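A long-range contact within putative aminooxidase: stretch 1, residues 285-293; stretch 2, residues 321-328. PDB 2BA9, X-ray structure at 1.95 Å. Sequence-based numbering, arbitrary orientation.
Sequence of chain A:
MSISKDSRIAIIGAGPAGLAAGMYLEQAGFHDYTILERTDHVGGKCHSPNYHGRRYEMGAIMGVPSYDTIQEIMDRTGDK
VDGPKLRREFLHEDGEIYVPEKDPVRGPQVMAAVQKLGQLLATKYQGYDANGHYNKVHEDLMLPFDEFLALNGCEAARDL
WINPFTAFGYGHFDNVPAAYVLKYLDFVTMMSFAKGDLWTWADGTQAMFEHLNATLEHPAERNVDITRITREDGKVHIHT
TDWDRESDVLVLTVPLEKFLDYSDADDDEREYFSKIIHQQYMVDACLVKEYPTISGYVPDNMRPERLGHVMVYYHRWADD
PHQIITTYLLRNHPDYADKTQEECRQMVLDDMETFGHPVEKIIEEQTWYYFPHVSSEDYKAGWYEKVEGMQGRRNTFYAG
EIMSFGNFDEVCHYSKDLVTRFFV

Stretch 1 285-293: ACLVKEYPT
Stretch 2 (321-328) PHQIITTY

How do the two backbones meet at the start of stretch 1? Residues 285-288 form the end of a strand that begins earlier in the chain, and they run against stretch 2 in the antiparallel sense, the axes of strands 285-288 and 325-328 making 126° between their N-to-C directions and approaching to 4.6 Å. Ala285 (phi/psi -93/119) faces Thr326 (-97/146) as a non-hydrogen-bonded pair, CA to CA 4.4 Å, with both side chains on the same face of the sheet. The Ala285 methyl also meets the residue two before Thr326 in stretch 2, its CB lying 3.5 Å from Ile324 CG2. Thr326 is p (chi1 49°), and its OG1 is 2.6 Å from Tyr328 OH in a hydrogen bond within stretch 2.

What locks the register? Cys286 (-119/137) and Ile325 (-118/121) are the hydrogen-bonded pair, with CA atoms 5.1 Å apart and side chains on the face opposite that of Ala285 and Thr326. Cys286 N donates to Ile325 O at 2.8 Å with an angle of 144° at the hydrogen, and Ile325 N donates to Cys286 O at 2.9 Å, nearly straight at 174°. The same Cys286 O receives a CA-H...O contact from Ile324 CA at 3.5 Å. Cys286 is m, placing SG 3.9 Å from Thr327 CG2.

How does the contact continue once the direct backbone bonds stop? Leu287 (-88/131; m, t) sets CB sideways, but its end comes nearer: CD2 lies 3.6 Å from Ile324 CD1, a purely apolar meeting, and 3.5 Å from His322 O. Ile324 (-77/135; m, m) is steadied within its own stretch by its N donating to Gln323 OE1 at 3.1 Å. Val288 (-118/147; m) points toward stretch 2, with CG2 3.9 Å from Ile325 CG1. Here a water fills the gap between the backbones: it accepts from Val288 N at 3.0 Å and lies within hydrogen-bonding distance of Pro321 O (2.8 Å) and Gln323 O (2.7 Å).

Which side chains close the far end? Lys289 (-94/148) and Glu290 (61/81) point away and make no contact, the positive phi of Glu290 marking the turn out of the strand. Tyr291 (-69/127; chi1 -158°, t; chi2 60°) then points back toward stretch 2. Pro321 CA sits over one face of its ring, 3.5 Å from the centroid and 15° off the normal, a CH-pi contact supported by Tyr291 CB to Pro321 CB at 3.8 Å. Gln323 O lies at the ring edge, 3.5 Å from Tyr291 CE1. A second water donates to both Tyr291 OH (2.6 Å) and Ile324 O (2.7 Å), bridging atoms too far apart to bond directly. Ile325 (m, m) extends CD1 to 3.4 Å from Tyr291 CE1 and 3.8 Å from Pro292 CG, the proline (-60/154) being C-gamma endo. Thr293 (-103/3; p) lies beyond reach.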

# COMPACT_ATOMS: atom_id res chain seq x y z
N ALA A 285 9.03 15.67 3.24
CA ALA A 285 8.79 16.15 4.60
C ALA A 285 9.27 17.59 4.68
O ALA A 285 10.44 17.85 4.45
CB ALA A 285 9.52 15.26 5.64
N CYS A 286 8.34 18.50 5.00
CA CYS A 286 8.55 19.94 4.87
C CYS A 286 8.43 20.70 6.19
O CYS A 286 7.56 20.41 6.98
CB CYS A 286 7.53 20.53 3.88
SG CYS A 286 7.57 19.83 2.22
N LEU A 287 9.34 21.64 6.42
CA LEU A 287 9.13 22.73 7.35
C LEU A 287 8.46 23.81 6.52
O LEU A 287 8.91 24.13 5.43
CB LEU A 287 10.45 23.24 7.94
CG LEU A 287 11.24 22.18 8.71
CD1 LEU A 287 12.53 22.76 9.35
CD2 LEU A 287 10.36 21.56 9.75
N VAL A 288 7.36 24.36 7.04
CA VAL A 288 6.59 25.36 6.31
C VAL A 288 6.58 26.68 7.09
O VAL A 288 6.66 26.71 8.32
CB VAL A 288 5.12 24.84 6.00
CG1 VAL A 288 5.14 23.56 5.14
CG2 VAL A 288 4.31 24.58 7.26
N LYS A 289 6.54 27.79 6.35
CA LYS A 289 6.08 29.05 6.95
C LYS A 289 4.59 29.14 6.61
O LYS A 289 4.13 28.63 5.57
CB LYS A 289 6.88 30.28 6.48
CG LYS A 289 7.35 30.27 5.02
CD LYS A 289 8.12 31.54 4.67
CE LYS A 289 8.78 31.42 3.30
NZ LYS A 289 10.05 30.60 3.32
N GLU A 290 3.83 29.76 7.50
CA GLU A 290 2.36 29.71 7.45
C GLU A 290 1.92 28.25 7.61
O GLU A 290 1.63 27.55 6.63
CB GLU A 290 1.80 30.36 6.17
CG GLU A 290 1.50 31.86 6.25
CD GLU A 290 2.52 32.68 7.04
OE1 GLU A 290 2.32 32.85 8.27
OE2 GLU A 290 3.51 33.17 6.45
N TYR A 291 1.90 27.80 8.86
CA TYR A 291 1.53 26.43 9.21
C TYR A 291 0.03 26.18 8.96
O TYR A 291 -0.81 26.93 9.44
CB TYR A 291 1.85 26.18 10.68
CG TYR A 291 2.03 24.73 11.09
CD1 TYR A 291 3.01 23.94 10.50
CD2 TYR A 291 1.26 24.18 12.12
CE1 TYR A 291 3.20 22.62 10.90
CE2 TYR A 291 1.45 22.85 12.53
CZ TYR A 291 2.41 22.08 11.91
OH TYR A 291 2.61 20.78 12.31
N PRO A 292 -0.31 25.13 8.20
CA PRO A 292 -1.73 24.80 8.11
C PRO A 292 -2.33 24.46 9.47
O PRO A 292 -1.60 24.05 10.37
CB PRO A 292 -1.78 23.59 7.16
CG PRO A 292 -0.36 23.19 6.91
CD PRO A 292 0.54 24.28 7.33
N THR A 293 -3.64 24.66 9.60
CA THR A 293 -4.37 24.30 10.81
C THR A 293 -5.16 23.01 10.59
O THR A 293 -5.88 22.55 11.47
CB THR A 293 -5.32 25.44 11.26
OG1 THR A 293 -5.96 26.03 10.13
CG2 THR A 293 -4.54 26.54 11.97
N PRO A 321 3.99 24.79 15.11
CA PRO A 321 4.12 25.27 13.73
C PRO A 321 5.47 25.03 13.08
O PRO A 321 5.66 25.40 11.91
CB PRO A 321 3.86 26.77 13.83
CG PRO A 321 3.47 27.04 15.24
CD PRO A 321 3.94 25.90 16.07
N HIS A 322 6.40 24.45 13.83
CA HIS A 322 7.73 24.16 13.34
C HIS A 322 7.91 22.65 13.14
O HIS A 322 9.04 22.18 12.97
CB HIS A 322 8.78 24.70 14.32
CG HIS A 322 8.63 26.16 14.60
ND1 HIS A 322 8.62 27.11 13.60
CD2 HIS A 322 8.46 26.83 15.76
CE1 HIS A 322 8.46 28.30 14.14
NE2 HIS A 322 8.36 28.16 15.45
N GLN A 323 6.80 21.91 13.15
CA GLN A 323 6.83 20.46 12.88
C GLN A 323 6.64 20.13 11.40
O GLN A 323 6.33 21.02 10.58
CB GLN A 323 5.76 19.71 13.72
CG GLN A 323 6.31 19.12 15.02
CD GLN A 323 7.32 18.01 14.81
OE1 GLN A 323 7.42 17.43 13.72
NE2 GLN A 323 8.08 17.68 15.87
N ILE A 324 6.80 18.85 11.07
CA ILE A 324 6.79 18.38 9.69
C ILE A 324 5.40 18.31 9.09
O ILE A 324 4.45 17.81 9.71
CB ILE A 324 7.47 17.00 9.55
CG1 ILE A 324 8.96 17.08 9.96
CG2 ILE A 324 7.40 16.47 8.13
CD1 ILE A 324 9.77 18.03 9.10
N ILE A 325 5.30 18.82 7.86
CA ILE A 325 4.12 18.68 7.03
C ILE A 325 4.60 17.92 5.81
O ILE A 325 5.53 18.36 5.13
CB ILE A 325 3.59 20.06 6.56
CG1 ILE A 325 3.17 20.93 7.76
CG2 ILE A 325 2.47 19.89 5.56
CD1 ILE A 325 1.90 20.51 8.50
N THR A 326 4.01 16.76 5.55
CA THR A 326 4.44 15.95 4.41
C THR A 326 3.52 16.21 3.22
O THR A 326 2.31 16.45 3.39
CB THR A 326 4.53 14.42 4.75
OG1 THR A 326 3.32 13.98 5.39
CG2 THR A 326 5.72 14.12 5.66
N THR A 327 4.10 16.17 2.03
CA THR A 327 3.38 16.37 0.77
C THR A 327 3.48 15.10 -0.06
O THR A 327 4.45 14.34 0.07
CB THR A 327 3.97 17.53 -0.07
OG1 THR A 327 5.22 17.13 -0.63
CG2 THR A 327 4.15 18.80 0.78
N TYR A 328 2.49 14.92 -0.94
CA TYR A 328 2.31 13.69 -1.72
C TYR A 328 2.00 14.00 -3.17
O TYR A 328 1.04 14.72 -3.46
CB TYR A 328 1.19 12.85 -1.09
CG TYR A 328 1.43 12.58 0.39
CD1 TYR A 328 2.01 11.38 0.81
CD2 TYR A 328 1.12 13.54 1.35
CE1 TYR A 328 2.27 11.16 2.15
CE2 TYR A 328 1.36 13.32 2.69
CZ TYR A 328 1.94 12.12 3.09
OH TYR A 328 2.18 11.90 4.41
O HOH W 1 6.55 23.66 9.88
O HOH W 2 2.57 18.29 11.65